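Local coordinates for STIL N-terminal domain-containing protein (Trichoplax adhaerens, PDB 5OI9), which probably acts in centriole assembly as a STIL relative, its N-terminal domain being the part expected to bind the centrosomal protein CEP85, at residues K151-S156 with K163-L168; Q228-V233 with W273-R278. One frame throughout, in Å; residues are numbered along the deposited sequence.

Contact 1 of 2, residues K151-S156 with K163-L168; sequences KNLKLS and KDMLSL
The backbones of Leu-153 and Asp-164 come within 7.1 Å of each other, CA to CA, where the last turn of helix 139-155 faces the short 3-10 segment that precedes strand 167-176. One half of the meeting is apolar. Leu-153 sends CD2 to CE of selenomethionine Met-165 at 3.6 Å, and CD1 and CD2 of Leu-153 each lie 4.1 Å from Met-165 SE. The Met-165 chain starts out pointing away from the helix; a bend at chi2 (-58°) contributes to bringing its methyl back, and the two side chains cross at about a right angle. CD2 of Leu-153 also packs on CB of Asp-164 at 3.9 Å. Replacing Leu-153 by an alanine would probably open a gap beside the Met-165 methyl and leave it less firmly held.

The other half is polar and largely mediated by water. Asn-152, with CG anti to the backbone N (chi1 175°), extends its amide, ND2 foremost, to the Asp-164 carboxylate, the two planes 64° apart. Asn-152 ND2 also donates to a water at 2.8 Å, and that water donates in turn to the backbone O of Asp-164 at 2.7 Å. A second water, with a longer 3.3 Å bond to Asp-164 OD2, joins it to Ser-156 OG. Behind the apolar half lies helix 270-281, where Tyr-281 touches Leu-153 and Trp-273 touches Met-165. The arrangement is that of a helix-to-strand connection within the STIL N-terminal domain, the end of the helix packed on the 3-10 turn that leads the chain into the larger mixed sheet.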
ATOM      1  N   LYS A 151      10.338  -8.107  -0.649  1.00 16.67           N
ATOM      2  CA  LYS A 151      11.668  -7.878  -0.097  1.00 17.87           C
ATOM      3  C   LYS A 151      11.685  -6.632   0.782  1.00 19.25           C
ATOM      4  O   LYS A 151      12.360  -6.603   1.818  1.00 17.00           O
ATOM      5  CB  LYS A 151      12.695  -7.764  -1.224  1.00 19.39           C
ATOM      6  CG  LYS A 151      14.136  -7.577  -0.760  1.00 31.28           C
ATOM      7  CD  LYS A 151      15.082  -7.507  -1.952  1.00 30.13           C
ATOM      8  CE  LYS A 151      16.508  -7.179  -1.536  1.00 46.52           C
ATOM      9  NZ  LYS A 151      17.104  -8.241  -0.678  1.00 48.11           N
ATOM     10  N   ASN A 152      10.938  -5.596   0.392  1.00 16.39           N
ATOM     11  CA  ASN A 152      10.837  -4.412   1.236  1.00 17.73           C
ATOM     12  C   ASN A 152      10.077  -4.715   2.520  1.00 17.24           C
ATOM     13  O   ASN A 152      10.450  -4.232   3.594  1.00 19.76           O
ATOM     14  CB  ASN A 152      10.165  -3.267   0.479  1.00 15.52           C
ATOM     15  CG  ASN A 152       9.939  -2.047   1.359  1.00 32.53           C
ATOM     16  OD1 ASN A 152      10.886  -1.360   1.741  1.00 31.40           O
ATOM     17  ND2 ASN A 152       8.681  -1.776   1.689  1.00 25.81           N
ATOM     18  N   LEU A 153       9.014  -5.520   2.435  1.00 17.25           N
ATOM     19  CA  LEU A 153       8.273  -5.885   3.640  1.00 14.59           C
ATOM     20  C   LEU A 153       9.130  -6.701   4.603  1.00 18.82           C
ATOM     21  O   LEU A 153       8.993  -6.567   5.825  1.00 20.14           O
ATOM     22  CB  LEU A 153       7.006  -6.655   3.270  1.00 15.83           C
ATOM     23  CG  LEU A 153       5.891  -5.858   2.590  1.00 24.63           C
ATOM     24  CD1 LEU A 153       4.666  -6.735   2.376  1.00 21.57           C
ATOM     25  CD2 LEU A 153       5.537  -4.628   3.413  1.00 19.31           C
ATOM     26  N   LYS A 154      10.022  -7.542   4.076  1.00 17.00           N
ATOM     27  CA  LYS A 154      10.873  -8.354   4.942  1.00 12.61           C
ATOM     28  C   LYS A 154      11.961  -7.525   5.613  1.00 15.79           C
ATOM     29  O   LYS A 154      12.344  -7.816   6.753  1.00 18.17           O
ATOM     30  CB  LYS A 154      11.512  -9.493   4.148  1.00 15.07           C
ATOM     31  CG  LYS A 154      10.538 -10.533   3.617  1.00 21.17           C
ATOM     32  CD  LYS A 154      11.240 -11.513   2.682  1.00 20.54           C
ATOM     33  CE  LYS A 154      10.253 -12.500   2.085  1.00 20.75           C
ATOM     34  NZ  LYS A 154      10.930 -13.483   1.200  1.00 33.91           N
ATOM     35  N   LEU A 155      12.462  -6.492   4.937  1.00 12.89           N
ATOM     36  CA  LEU A 155      13.680  -5.817   5.366  1.00 18.82           C
ATOM     37  C   LEU A 155      13.471  -4.389   5.854  1.00 22.54           C
ATOM     38  O   LEU A 155      14.413  -3.804   6.401  1.00 21.45           O
ATOM     39  CB  LEU A 155      14.708  -5.807   4.224  1.00 17.28           C
ATOM     40  CG  LEU A 155      15.173  -7.184   3.742  1.00 17.64           C
ATOM     41  CD1 LEU A 155      16.126  -7.055   2.559  1.00 21.51           C
ATOM     42  CD2 LEU A 155      15.827  -7.952   4.879  1.00 18.91           C
ATOM     43  N   SER A 156      12.286  -3.812   5.675  1.00 17.94           N
ATOM     44  CA  SER A 156      12.068  -2.426   6.068  1.00 20.60           C
ATOM     45  C   SER A 156      12.172  -2.261   7.579  1.00 20.98           C
ATOM     46  O   SER A 156      11.770  -3.140   8.347  1.00 18.37           O
ATOM     47  CB  SER A 156      10.698  -1.945   5.593  1.00 19.35           C
ATOM     48  OG  SER A 156      10.425  -0.640   6.070  1.00 25.88           O
ATOM     49  N   LYS A 163       1.305   2.260   1.567  1.00 17.79           N
ATOM     50  CA  LYS A 163       1.926   2.309   0.248  1.00 23.61           C
ATOM     51  C   LYS A 163       2.880   1.144   0.012  1.00 20.47           C
ATOM     52  O   LYS A 163       3.148   0.801  -1.144  1.00 17.07           O
ATOM     53  CB  LYS A 163       2.668   3.635   0.061  1.00 20.26           C
ATOM     54  CG  LYS A 163       1.768   4.860   0.073  1.00 18.91           C
ATOM     55  CD  LYS A 163       2.561   6.139  -0.176  1.00 31.67           C
ATOM     56  CE  LYS A 163       3.485   6.461   0.985  1.00 35.97           C
ATOM     57  NZ  LYS A 163       2.727   6.752   2.235  1.00 32.10           N
ATOM     58  N   ASP A 164       3.396   0.527   1.077  1.00 18.08           N
ATOM     59  CA  ASP A 164       4.258  -0.638   0.926  1.00 17.36           C
ATOM     60  C   ASP A 164       3.489  -1.896   0.545  1.00 16.99           C
ATOM     61  O   ASP A 164       4.118  -2.919   0.257  1.00 17.21           O
ATOM     62  CB  ASP A 164       5.032  -0.898   2.221  1.00 21.25           C
ATOM     63  CG  ASP A 164       5.967   0.238   2.582  1.00 27.23           C
ATOM     64  OD1 ASP A 164       6.508   0.881   1.660  1.00 32.44           O
ATOM     65  OD2 ASP A 164       6.166   0.481   3.792  1.00 33.67           O
HETATM   66  N   MSE A 165       2.160  -1.846   0.542  1.00 11.45           N
HETATM   67  CA  MSE A 165       1.333  -3.023   0.287  1.00 13.10           C
HETATM   68  C   MSE A 165       0.935  -3.180  -1.179  1.00 17.82           C
HETATM   69  O   MSE A 165       0.256  -4.137  -1.536  1.00 18.15           O
HETATM   70  CB  MSE A 165       0.065  -2.976   1.143  1.00 10.58           C
HETATM   71  CG  MSE A 165       0.343  -2.874   2.622  1.00 22.99           C
HETATM   72 SE   MSE A 165       1.437  -4.364   3.208  0.93 21.07          SE
HETATM   73  CE  MSE A 165       2.366  -3.457   4.662  1.00 22.79           C
ATOM     74  N   LEU A 166       1.342  -2.238  -2.027  1.00 11.41           N
ATOM     75  CA  LEU A 166       1.018  -2.319  -3.445  1.00 17.50           C
ATOM     76  C   LEU A 166       2.171  -1.767  -4.270  1.00 18.57           C
ATOM     77  O   LEU A 166       2.897  -0.870  -3.831  1.00 15.77           O
ATOM     78  CB  LEU A 166      -0.282  -1.573  -3.774  1.00 15.37           C
ATOM     79  CG  LEU A 166      -0.422  -0.119  -3.325  1.00 21.17           C
ATOM     80  CD1 LEU A 166       0.013   0.838  -4.425  1.00 27.83           C
ATOM     81  CD2 LEU A 166      -1.852   0.161  -2.896  1.00 27.54           C
ATOM     82  N   SER A 167       2.339  -2.327  -5.466  1.00 12.35           N
ATOM     83  CA  SER A 167       3.338  -1.862  -6.422  1.00 18.31           C
ATOM     84  C   SER A 167       2.629  -1.557  -7.731  1.00 16.69           C
ATOM     85  O   SER A 167       2.058  -2.457  -8.356  1.00 14.51           O
ATOM     86  CB  SER A 167       4.444  -2.901  -6.629  1.00 15.64           C
ATOM     87  OG  SER A 167       5.382  -2.448  -7.587  1.00 26.43           O
ATOM     88  N   LEU A 168       2.667  -0.294  -8.139  1.00 17.60           N
ATOM     89  CA  LEU A 168       1.908   0.205  -9.276  1.00 19.01           C
ATOM     90  C   LEU A 168       2.865   0.713 -10.343  1.00 17.14           C
ATOM     91  O   LEU A 168       3.827   1.421 -10.029  1.00 19.01           O
ATOM     92  CB  LEU A 168       0.957   1.321  -8.828  1.00 17.78           C
ATOM     93  CG  LEU A 168       0.003   1.945  -9.843  1.00 24.41           C
ATOM     94  CD1 LEU A 168      -1.082   0.954 -10.241  1.00 24.81           C
ATOM     95  CD2 LEU A 168      -0.608   3.213  -9.269  1.00 28.96           C
TER
HETATM   96  O   HOH W   1       6.801  -3.286   0.253  1.00 15.58           O
HETATM   97  O   HOH W   2       9.369   0.954   4.082  1.00 36.14           O

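Contact 2 of 2, residues Q228-V233 with W273-R278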
ATOM      1  N   GLN A 228      -3.205   7.220  11.546  1.00 31.87           N
ATOM      2  CA  GLN A 228      -2.908   5.894  12.055  1.00 28.61           C
ATOM      3  C   GLN A 228      -1.488   5.833  12.597  1.00 20.29           C
ATOM      4  O   GLN A 228      -0.564   6.435  12.043  1.00 18.65           O
ATOM      5  CB  GLN A 228      -3.089   4.843  10.959  1.00 24.17           C
ATOM      6  CG  GLN A 228      -4.511   4.702  10.454  1.00 24.24           C
ATOM      7  CD  GLN A 228      -4.841   5.689   9.357  1.00 31.35           C
ATOM      8  OE1 GLN A 228      -3.974   6.072   8.573  1.00 36.72           O
ATOM      9  NE2 GLN A 228      -6.100   6.110   9.295  1.00 37.34           N
ATOM     10  N   LYS A 229      -1.323   5.112  13.700  1.00 22.47           N
ATOM     11  CA  LYS A 229      -0.010   4.712  14.172  1.00 19.86           C
ATOM     12  C   LYS A 229      -0.124   3.304  14.732  1.00 15.60           C
ATOM     13  O   LYS A 229      -1.212   2.839  15.085  1.00 13.04           O
ATOM     14  CB  LYS A 229       0.558   5.685  15.217  1.00 20.41           C
ATOM     15  CG  LYS A 229      -0.256   5.817  16.489  1.00 35.27           C
ATOM     16  CD  LYS A 229       0.451   6.748  17.468  1.00 46.63           C
ATOM     17  CE  LYS A 229      -0.138   6.665  18.865  1.00 38.58           C
ATOM     18  NZ  LYS A 229       0.755   7.310  19.870  1.00 42.52           N
ATOM     19  N   SER A 230       1.011   2.612  14.781  1.00 14.45           N
ATOM     20  CA  SER A 230       1.010   1.231  15.229  1.00 12.98           C
ATOM     21  C   SER A 230       2.329   0.926  15.916  1.00 14.28           C
ATOM     22  O   SER A 230       3.308   1.668  15.796  1.00 12.20           O
ATOM     23  CB  SER A 230       0.779   0.258  14.066  1.00 14.10           C
ATOM     24  OG  SER A 230       1.957   0.104  13.294  1.00 12.56           O
ATOM     25  N   GLY A 231       2.334  -0.181  16.645  1.00 12.01           N
ATOM     26  CA  GLY A 231       3.526  -0.663  17.302  1.00 14.32           C
ATOM     27  C   GLY A 231       3.435  -2.156  17.501  1.00 14.90           C
ATOM     28  O   GLY A 231       2.679  -2.838  16.802  1.00 11.45           O
ATOM     29  N   TYR A 232       4.184  -2.678  18.462  1.00 11.00           N
ATOM     30  CA  TYR A 232       4.252  -4.114  18.665  1.00 12.58           C
ATOM     31  C   TYR A 232       3.985  -4.435  20.128  1.00 12.33           C
ATOM     32  O   TYR A 232       4.079  -3.572  21.006  1.00 12.08           O
ATOM     33  CB  TYR A 232       5.606  -4.656  18.180  1.00 12.13           C
ATOM     34  CG  TYR A 232       5.816  -4.336  16.716  1.00 10.61           C
ATOM     35  CD1 TYR A 232       5.307  -5.165  15.727  1.00 12.65           C
ATOM     36  CD2 TYR A 232       6.471  -3.175  16.323  1.00 13.83           C
ATOM     37  CE1 TYR A 232       5.469  -4.865  14.385  1.00 13.66           C
ATOM     38  CE2 TYR A 232       6.639  -2.864  14.985  1.00 12.74           C
ATOM     39  CZ  TYR A 232       6.137  -3.715  14.019  1.00 17.80           C
ATOM     40  OH  TYR A 232       6.297  -3.413  12.681  1.00 15.00           O
ATOM     41  N   VAL A 233       3.613  -5.689  20.373  1.00 13.25           N
ATOM     42  CA  VAL A 233       3.182  -6.144  21.688  1.00 13.29           C
ATOM     43  C   VAL A 233       4.176  -7.183  22.181  1.00 10.57           C
ATOM     44  O   VAL A 233       4.382  -8.216  21.531  1.00 10.69           O
ATOM     45  CB  VAL A 233       1.759  -6.723  21.656  1.00 12.09           C
ATOM     46  CG1 VAL A 233       1.355  -7.202  23.046  1.00 11.16           C
ATOM     47  CG2 VAL A 233       0.777  -5.691  21.133  1.00 10.94           C
ATOM     48  N   TRP A 273      -4.780  -4.345   8.276  1.00 10.07           N
ATOM     49  CA  TRP A 273      -4.210  -5.435   7.493  1.00 12.31           C
ATOM     50  C   TRP A 273      -2.750  -5.164   7.152  1.00  9.98           C
ATOM     51  O   TRP A 273      -1.921  -6.082   7.172  1.00 11.70           O
ATOM     52  CB  TRP A 273      -5.035  -5.636   6.224  1.00 10.96           C
ATOM     53  CG  TRP A 273      -4.512  -6.676   5.282  1.00 13.48           C
ATOM     54  CD1 TRP A 273      -4.778  -8.014   5.304  1.00 16.55           C
ATOM     55  CD2 TRP A 273      -3.653  -6.456   4.155  1.00 12.81           C
ATOM     56  NE1 TRP A 273      -4.130  -8.643   4.268  1.00 20.45           N
ATOM     57  CE2 TRP A 273      -3.436  -7.709   3.546  1.00 17.18           C
ATOM     58  CE3 TRP A 273      -3.047  -5.324   3.604  1.00 15.51           C
ATOM     59  CZ2 TRP A 273      -2.637  -7.860   2.413  1.00 18.87           C
ATOM     60  CZ3 TRP A 273      -2.252  -5.477   2.480  1.00 15.15           C
ATOM     61  CH2 TRP A 273      -2.054  -6.735   1.899  1.00 15.05           C
ATOM     62  N   SER A 274      -2.415  -3.904   6.854  1.00  9.88           N
ATOM     63  CA  SER A 274      -1.038  -3.560   6.517  1.00  9.32           C
ATOM     64  C   SER A 274      -0.105  -3.798   7.697  1.00 12.98           C
ATOM     65  O   SER A 274       1.021  -4.280   7.521  1.00 11.86           O
ATOM     66  CB  SER A 274      -0.959  -2.106   6.054  1.00 11.01           C
ATOM     67  OG  SER A 274      -1.755  -1.893   4.899  1.00 16.08           O
ATOM     68  N   ALA A 275      -0.558  -3.469   8.910  1.00 11.28           N
ATOM     69  CA  ALA A 275       0.251  -3.736  10.094  1.00 10.09           C
ATOM     70  C   ALA A 275       0.415  -5.234  10.320  1.00 10.71           C
ATOM     71  O   ALA A 275       1.510  -5.698  10.662  1.00 13.38           O
ATOM     72  CB  ALA A 275      -0.374  -3.065  11.315  1.00  7.29           C
ATOM     73  N   CYS A 276      -0.658  -6.006  10.122  1.00 10.53           N
ATOM     74  CA  CYS A 276      -0.572  -7.459  10.255  1.00 16.34           C
ATOM     75  C   CYS A 276       0.434  -8.046   9.271  1.00 16.23           C
ATOM     76  O   CYS A 276       1.275  -8.873   9.643  1.00 12.45           O
ATOM     77  CB  CYS A 276      -1.948  -8.091  10.043  1.00 15.85           C
ATOM     78  SG  CYS A 276      -3.185  -7.651  11.283  1.00 14.66           S
HETATM   79  N   MSE A 277       0.356  -7.634   8.007  1.00 12.59           N
HETATM   80  CA  MSE A 277       1.275  -8.109   6.977  1.00 10.73           C
HETATM   81  C   MSE A 277       2.714  -7.767   7.318  1.00 13.90           C
HETATM   82  O   MSE A 277       3.614  -8.600   7.204  1.00 15.81           O
HETATM   83  CB  MSE A 277       0.912  -7.509   5.618  1.00 16.38           C
HETATM   84  CG  MSE A 277      -0.406  -8.008   5.078  1.00 14.57           C
HETATM   85 SE   MSE A 277      -0.387  -9.929   4.785  1.00 24.87          SE
HETATM   86  CE  MSE A 277       0.601  -9.920   3.112  1.00 22.49           C
ATOM     87  N   ARG A 278       2.913  -6.519   7.740  1.00 10.46           N
ATOM     88  CA  ARG A 278       4.243  -6.064   8.123  1.00 11.37           C
ATOM     89  C   ARG A 278       4.808  -6.904   9.264  1.00 16.76           C
ATOM     90  O   ARG A 278       5.990  -7.267   9.250  1.00 14.76           O
ATOM     91  CB  ARG A 278       4.183  -4.591   8.513  1.00 17.80           C
ATOM     92  CG  ARG A 278       5.508  -4.014   8.927  1.00 22.07           C
ATOM     93  CD  ARG A 278       6.479  -3.937   7.760  1.00 22.29           C
ATOM     94  NE  ARG A 278       7.766  -3.433   8.219  1.00 23.93           N
ATOM     95  CZ  ARG A 278       8.036  -2.145   8.393  1.00 23.88           C
ATOM     96  NH1 ARG A 278       7.110  -1.232   8.133  1.00 19.82           N
ATOM     97  NH2 ARG A 278       9.233  -1.770   8.824  1.00 29.33           N
TER
HETATM   98  O   HOH W   3       3.466  -4.090  12.060  1.00 15.41           O
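Ser-230 meets Ala-275 and Tyr-232 meets Arg-278 in sparse van der Waals contacts, each of a hydroxyl oxygen with an aliphatic carbon, although all four residues are buried. Ser-230 and Ala-275 mark the nearest backbone approach, 7.2 Å between CA atoms. Each directs its CB toward the other segment, and OG of Ser-230 stands 4.4 Å from CB of Ala-275. Further along the strand, Tyr-232 lays its hydroxyl oxygen 3.9 Å from CG of Arg-278, meeting the aliphatic base of the arginine instead of its charged end. The two side chains cross at about a right angle, with ring and guanidinium planes 75° apart. Ile-259 of the adjoining strand touches both Tyr-232 and Ala-275.

Water supplies the polar connection. One molecule donates to the backbone O of Ala-275 at 2.9 Å and forms a weak bond with OH of Tyr-232 at 3.0 Å, so the phenol is joined to the helix backbone one turn before Arg-278.

Other polar groups turn to partners elsewhere. With CG of Arg-278 anti to the backbone N (chi1 -180°) and beside the phenol oxygen, a bend at chi2 (68°) helps carry the guanidinium onward, and NH2 donates to the backbone O of Asp-158. OG of Ser-230 makes a weak bond to the hydroxyl of Tyr-271. The chemistry therefore implies a helix whose aliphatic carbons meet hydroxyl oxygens of the strand, plus one bridging water, with Arg-278 NH2 bonded outside the strand.

In the fold
From the N terminus, helix 139-155 ends at contact 1, which closes a short loop of six residues before the chain enters strand 167-176 of the nine-stranded sheet. The chain then passes through strands 180-192 and 196-200 before contact 2 closes a longer connection, with 39 residues between 228-233, in the seven-stranded sheet, and 273-278, on helix 270-281. The two closures follow in series, neither nested nor crossed. Their centres are nonetheless only 14 Å apart, and they touch: Met-165 packs on Ser-274 and Met-277, while Ser-156 O is a probable acceptor of a weak bond from Arg-278 NH2. Helix 270-281 thus links the seven-stranded sheet to the turn that leads into the nine-stranded one.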